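Long-range contact in putative histidinol-phosphate aminotransferase (Burkholderia pseudomallei, PDB 3P1T), which probably transfers the amino group of L-histidinol phosphate to 2-oxoglutarate with the help of pyridoxal 5'-phosphate, in histidine biosynthesis: residues A164-Y176 / E188-Y200. Numbering follows the deposited sequence.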
loop_
_atom_site.group_PDB
_atom_site.type_symbol
_atom_site.label_atom_id
_atom_site.label_comp_id
_atom_site.label_asym_id
_atom_site.label_seq_id
_atom_site.Cartn_x
_atom_site.Cartn_y
_atom_site.Cartn_z
ATOM N N ALA A 164 -7.664 -17.141 -25.354
ATOM C CA ALA A 164 -6.792 -16.980 -24.173
ATOM C C ALA A 164 -7.017 -18.042 -23.090
ATOM O O ALA A 164 -8.122 -18.583 -22.963
ATOM C CB ALA A 164 -6.999 -15.608 -23.552
ATOM N N GLY A 165 -5.952 -18.285 -22.308
ATOM C CA GLY A 165 -5.956 -19.147 -21.132
ATOM C C GLY A 165 -6.604 -18.411 -19.971
ATOM O O GLY A 165 -7.479 -18.962 -19.298
ATOM N N LYS A 166 -6.163 -17.141 -19.745
ATOM C CA LYS A 166 -6.663 -16.169 -18.772
ATOM C C LYS A 166 -6.781 -14.814 -19.441
ATOM O O LYS A 166 -5.996 -14.512 -20.347
ATOM C CB LYS A 166 -5.771 -16.068 -17.515
ATOM C CG LYS A 166 -5.643 -17.350 -16.712
ATOM C CD LYS A 166 -6.951 -17.816 -16.094
ATOM C CE LYS A 166 -6.807 -19.253 -15.672
ATOM N NZ LYS A 166 -8.066 -19.785 -15.101
ATOM N N LEU A 167 -7.743 -13.987 -18.991
ATOM C CA LEU A 167 -7.925 -12.638 -19.524
ATOM C C LEU A 167 -8.188 -11.635 -18.407
ATOM O O LEU A 167 -9.077 -11.847 -17.578
ATOM C CB LEU A 167 -9.082 -12.615 -20.535
ATOM C CG LEU A 167 -9.389 -11.284 -21.226
ATOM C CD1 LEU A 167 -8.259 -10.856 -22.153
ATOM C CD2 LEU A 167 -10.657 -11.362 -22.009
ATOM N N LEU A 168 -7.399 -10.555 -18.377
ATOM C CA LEU A 168 -7.581 -9.432 -17.458
ATOM C C LEU A 168 -7.917 -8.183 -18.274
ATOM O O LEU A 168 -7.114 -7.771 -19.117
ATOM C CB LEU A 168 -6.353 -9.184 -16.554
ATOM C CG LEU A 168 -6.395 -7.881 -15.717
ATOM C CD1 LEU A 168 -7.533 -7.898 -14.685
ATOM C CD2 LEU A 168 -5.066 -7.630 -15.034
ATOM N N ILE A 169 -9.092 -7.590 -18.038
ATOM C CA ILE A 169 -9.484 -6.363 -18.720
ATOM C C ILE A 169 -9.368 -5.232 -17.727
ATOM O O ILE A 169 -10.065 -5.212 -16.719
ATOM C CB ILE A 169 -10.900 -6.421 -19.379
ATOM C CG1 ILE A 169 -11.031 -7.613 -20.382
ATOM C CG2 ILE A 169 -11.272 -5.064 -20.047
ATOM C CD1 ILE A 169 -10.086 -7.565 -21.657
ATOM N N ASP A 170 -8.471 -4.303 -18.004
ATOM C CA ASP A 170 -8.241 -3.127 -17.172
ATOM C C ASP A 170 -9.209 -2.027 -17.635
ATOM O O ASP A 170 -8.985 -1.380 -18.659
ATOM C CB ASP A 170 -6.749 -2.708 -17.251
ATOM C CG ASP A 170 -6.351 -1.408 -16.583
ATOM O OD1 ASP A 170 -7.251 -0.664 -16.134
ATOM O OD2 ASP A 170 -5.140 -1.127 -16.519
ATOM N N GLU A 171 -10.299 -1.849 -16.876
ATOM C CA GLU A 171 -11.356 -0.896 -17.205
ATOM C C GLU A 171 -11.186 0.449 -16.460
ATOM O O GLU A 171 -12.182 1.058 -16.084
ATOM C CB GLU A 171 -12.730 -1.503 -16.905
ATOM C CG GLU A 171 -13.203 -2.460 -17.997
ATOM C CD GLU A 171 -14.651 -2.918 -17.934
ATOM O OE1 GLU A 171 -15.210 -2.996 -16.815
ATOM O OE2 GLU A 171 -15.216 -3.239 -19.005
ATOM N N THR A 172 -9.921 0.956 -16.350
ATOM C CA THR A 172 -9.590 2.235 -15.703
ATOM C C THR A 172 -10.406 3.396 -16.308
ATOM O O THR A 172 -10.872 4.273 -15.559
ATOM C CB THR A 172 -8.074 2.523 -15.824
ATOM O OG1 THR A 172 -7.358 1.603 -15.007
ATOM C CG2 THR A 172 -7.688 3.938 -15.394
ATOM N N TYR A 173 -10.593 3.401 -17.638
ATOM C CA TYR A 173 -11.256 4.535 -18.284
ATOM C C TYR A 173 -12.715 4.247 -18.695
ATOM O O TYR A 173 -13.285 5.062 -19.416
ATOM C CB TYR A 173 -10.435 4.976 -19.526
ATOM C CG TYR A 173 -9.073 5.519 -19.135
ATOM C CD1 TYR A 173 -8.933 6.804 -18.608
ATOM C CD2 TYR A 173 -7.944 4.707 -19.170
ATOM C CE1 TYR A 173 -7.701 7.265 -18.138
ATOM C CE2 TYR A 173 -6.700 5.175 -18.746
ATOM C CZ TYR A 173 -6.584 6.452 -18.225
ATOM O OH TYR A 173 -5.356 6.919 -17.819
ATOM N N VAL A 174 -13.336 3.161 -18.199
ATOM C CA VAL A 174 -14.706 2.764 -18.570
ATOM C C VAL A 174 -15.761 3.867 -18.244
ATOM O O VAL A 174 -16.756 3.955 -18.959
ATOM C CB VAL A 174 -15.124 1.428 -17.899
ATOM C CG1 VAL A 174 -15.366 1.595 -16.394
ATOM C CG2 VAL A 174 -16.350 0.818 -18.578
ATOM N N ASP A 175 -15.557 4.697 -17.204
ATOM C CA ASP A 175 -16.561 5.702 -16.823
ATOM C C ASP A 175 -16.747 6.833 -17.900
ATOM O O ASP A 175 -17.770 7.528 -17.883
ATOM C CB ASP A 175 -16.226 6.314 -15.461
ATOM C CG ASP A 175 -16.803 5.555 -14.260
ATOM O OD1 ASP A 175 -17.472 4.499 -14.473
ATOM O OD2 ASP A 175 -16.650 6.048 -13.116
ATOM N N TYR A 176 -15.827 6.949 -18.861
ATOM C CA TYR A 176 -15.953 7.920 -19.941
ATOM C C TYR A 176 -16.371 7.225 -21.242
ATOM O O TYR A 176 -16.361 7.858 -22.310
ATOM C CB TYR A 176 -14.621 8.665 -20.134
ATOM C CG TYR A 176 -14.083 9.263 -18.853
ATOM C CD1 TYR A 176 -14.675 10.393 -18.283
ATOM C CD2 TYR A 176 -13.004 8.688 -18.194
ATOM C CE1 TYR A 176 -14.192 10.935 -17.091
ATOM C CE2 TYR A 176 -12.520 9.215 -17.002
ATOM C CZ TYR A 176 -13.107 10.344 -16.460
ATOM O OH TYR A 176 -12.595 10.858 -15.297
ATOM N N GLU A 188 -14.497 -17.961 -14.498
ATOM C CA GLU A 188 -13.456 -18.992 -14.333
ATOM C C GLU A 188 -12.077 -18.511 -14.856
ATOM O O GLU A 188 -11.092 -18.625 -14.124
ATOM C CB GLU A 188 -13.886 -20.286 -15.061
ATOM C CG GLU A 188 -13.036 -21.529 -14.814
ATOM C CD GLU A 188 -13.328 -22.732 -15.708
ATOM O OE1 GLU A 188 -14.521 -23.032 -15.946
ATOM O OE2 GLU A 188 -12.357 -23.397 -16.142
ATOM N N ASN A 189 -12.029 -17.914 -16.071
ATOM C CA ASN A 189 -10.777 -17.506 -16.721
ATOM C C ASN A 189 -10.746 -16.025 -17.118
ATOM O O ASN A 189 -9.989 -15.633 -18.018
ATOM C CB ASN A 189 -10.590 -18.358 -17.988
ATOM C CG ASN A 189 -10.723 -19.828 -17.736
ATOM O OD1 ASN A 189 -10.010 -20.419 -16.912
ATOM N ND2 ASN A 189 -11.686 -20.428 -18.401
ATOM N N GLU A 190 -11.539 -15.204 -16.437
ATOM C CA GLU A 190 -11.605 -13.786 -16.765
ATOM C C GLU A 190 -11.738 -12.953 -15.486
ATOM O O GLU A 190 -12.513 -13.286 -14.578
ATOM C CB GLU A 190 -12.773 -13.509 -17.736
ATOM C CG GLU A 190 -12.716 -12.147 -18.399
ATOM C CD GLU A 190 -13.773 -11.836 -19.443
ATOM O OE1 GLU A 190 -14.459 -12.771 -19.927
ATOM O OE2 GLU A 190 -13.901 -10.639 -19.789
ATOM N N LEU A 191 -10.952 -11.880 -15.435
ATOM C CA LEU A 191 -10.931 -10.909 -14.348
ATOM C C LEU A 191 -11.074 -9.486 -14.911
ATOM O O LEU A 191 -10.754 -9.237 -16.077
ATOM C CB LEU A 191 -9.639 -11.033 -13.508
ATOM C CG LEU A 191 -9.469 -12.327 -12.728
ATOM C CD1 LEU A 191 -8.544 -13.274 -13.463
ATOM C CD2 LEU A 191 -8.879 -12.060 -11.367
ATOM N N VAL A 192 -11.555 -8.559 -14.089
ATOM C CA VAL A 192 -11.711 -7.164 -14.513
ATOM C C VAL A 192 -11.170 -6.252 -13.373
ATOM O O VAL A 192 -11.318 -6.567 -12.188
ATOM C CB VAL A 192 -13.182 -6.826 -14.952
ATOM C CG1 VAL A 192 -14.223 -7.205 -13.917
ATOM C CG2 VAL A 192 -13.349 -5.380 -15.381
ATOM N N PHE A 193 -10.472 -5.174 -13.755
ATOM C CA PHE A 193 -9.944 -4.184 -12.825
ATOM C C PHE A 193 -10.621 -2.817 -13.038
ATOM O O PHE A 193 -10.765 -2.380 -14.172
ATOM C CB PHE A 193 -8.418 -4.057 -12.967
ATOM C CG PHE A 193 -7.800 -2.915 -12.189
ATOM C CD1 PHE A 193 -7.468 -3.063 -10.843
ATOM C CD2 PHE A 193 -7.544 -1.686 -12.804
ATOM C CE1 PHE A 193 -6.908 -2.001 -10.123
ATOM C CE2 PHE A 193 -6.990 -0.622 -12.080
ATOM C CZ PHE A 193 -6.649 -0.799 -10.754
ATOM N N ARG A 194 -11.008 -2.151 -11.934
ATOM C CA ARG A 194 -11.570 -0.792 -11.910
ATOM C C ARG A 194 -10.685 0.091 -11.036
ATOM O O ARG A 194 -10.255 -0.361 -9.964
ATOM C CB ARG A 194 -13.026 -0.773 -11.408
ATOM C CG ARG A 194 -14.018 -1.510 -12.292
ATOM C CD ARG A 194 -14.353 -0.736 -13.531
ATOM N NE ARG A 194 -15.263 -1.480 -14.405
ATOM C CZ ARG A 194 -16.583 -1.354 -14.394
ATOM N NH1 ARG A 194 -17.170 -0.530 -13.537
ATOM N NH2 ARG A 194 -17.329 -2.055 -15.241
ATOM N N SER A 195 -10.413 1.333 -11.490
ATOM C CA SER A 195 -9.575 2.320 -10.793
ATOM C C SER A 195 -10.419 3.389 -10.106
ATOM O O SER A 195 -11.475 3.752 -10.637
ATOM C CB SER A 195 -8.633 2.989 -11.791
ATOM O OG SER A 195 -7.753 3.929 -11.197
ATOM N N PHE A 196 -9.948 3.927 -8.956
ATOM C CA PHE A 196 -10.658 5.015 -8.282
ATOM C C PHE A 196 -9.899 6.330 -8.501
ATOM O O PHE A 196 -10.238 7.357 -7.901
ATOM C CB PHE A 196 -10.861 4.718 -6.772
ATOM C CG PHE A 196 -11.682 3.473 -6.502
ATOM C CD1 PHE A 196 -13.055 3.452 -6.754
ATOM C CD2 PHE A 196 -11.081 2.313 -6.042
ATOM C CE1 PHE A 196 -13.801 2.285 -6.576
ATOM C CE2 PHE A 196 -11.833 1.149 -5.849
ATOM C CZ PHE A 196 -13.188 1.142 -6.115
ATOM N N SER A 197 -8.902 6.303 -9.399
ATOM C CA SER A 197 -8.007 7.428 -9.667
ATOM C C SER A 197 -8.598 8.503 -10.612
ATOM O O SER A 197 -8.185 9.674 -10.530
ATOM C CB SER A 197 -6.696 6.925 -10.273
ATOM O OG SER A 197 -5.904 6.205 -9.340
ATOM N N LYS A 198 -9.538 8.132 -11.506
ATOM C CA LYS A 198 -10.009 9.098 -12.499
ATOM C C LYS A 198 -11.352 9.673 -12.074
ATOM O O LYS A 198 -11.368 10.558 -11.225
ATOM C CB LYS A 198 -10.081 8.460 -13.911
ATOM C CG LYS A 198 -8.857 7.616 -14.315
ATOM C CD LYS A 198 -7.501 8.334 -14.190
ATOM C CE LYS A 198 -6.348 7.419 -14.488
ATOM N NZ LYS A 198 -5.071 8.036 -14.065
ATOM N N SER A 199 -12.460 9.185 -12.641
ATOM C CA SER A 199 -13.822 9.623 -12.363
ATOM C C SER A 199 -14.122 9.782 -10.863
ATOM O O SER A 199 -14.863 10.704 -10.509
ATOM C CB SER A 199 -14.800 8.621 -12.956
ATOM O OG SER A 199 -14.332 7.291 -12.791
ATOM N N TYR A 200 -13.562 8.894 -9.992
ATOM C CA TYR A 200 -13.791 8.903 -8.541
ATOM C C TYR A 200 -12.911 9.948 -7.815
ATOM O O TYR A 200 -13.178 10.248 -6.648
ATOM C CB TYR A 200 -13.548 7.512 -7.943
ATOM C CG TYR A 200 -14.633 6.514 -8.284
ATOM C CD1 TYR A 200 -14.584 5.778 -9.467
ATOM C CD2 TYR A 200 -15.702 6.284 -7.409
ATOM C CE1 TYR A 200 -15.571 4.839 -9.777
ATOM C CE2 TYR A 200 -16.699 5.348 -7.710
ATOM C CZ TYR A 200 -16.629 4.627 -8.897
ATOM O OH TYR A 200 -17.602 3.699 -9.200
HETATM O O HOH W 1 -12.670 2.321 -13.537
#
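The guanidinium of Arg194 has Val174 CG1 on one face, 3.6 Å from the plane and nearer its border than its middle, and the carboxylate of Glu171 at its edge. Both donors on that edge converge on a single oxygen: Arg194 NE and Arg194 NH2 each lie 2.8 Å from Glu171 OE1 and reach it from the same face of the carboxylate plane, NE on the anti side and NH2 on the syn side. A bend at chi2 (-75°) brings the arginine's end back to this salt bridge although its CB points away. The Phe193 ring offers its edge to Asp170 OD1, with CD2 3.5 Å away, and to Thr172 OG1, which lies in the ring plane; carboxylate and ring stand nearly perpendicular. Asp170 OD1 also accepts from Thr172 N, closing an Asx turn, while Asp170 OD2 is hydrogen-bonded to Tyr103 OH.

Strands 166-170 and 190-195 are parallel neighbours in the seven-stranded sheet of this fold-type I PLP enzyme, joined by five backbone hydrogen bonds, including Leu191 N to Leu167 O at 2.8 Å. Beyond the strand ends, Ser199 OG donates to Asp175 OD2 (2.7 Å), an oxygen shared with Arg247, and the Lys198 chain crosses Thr172 and Tyr173, its CE 3.5 Å from Tyr173 OH, which is hydrogen-bonded to Asn24 ND2.

Lys198 NZ is hydrogen-bonded to a tartrate, probably from crystallisation, and to Tyr48 OH of the second subunit. Strand pairing and Lys198 packing place Asp170, Tyr173 and Lys198 at or just beyond the strands' C-terminal ends; they probably correspond to the fold-type I residues meeting the cofactor's pyridine nitrogen, its phenolic oxygen and, as Schiff base, its aldehyde.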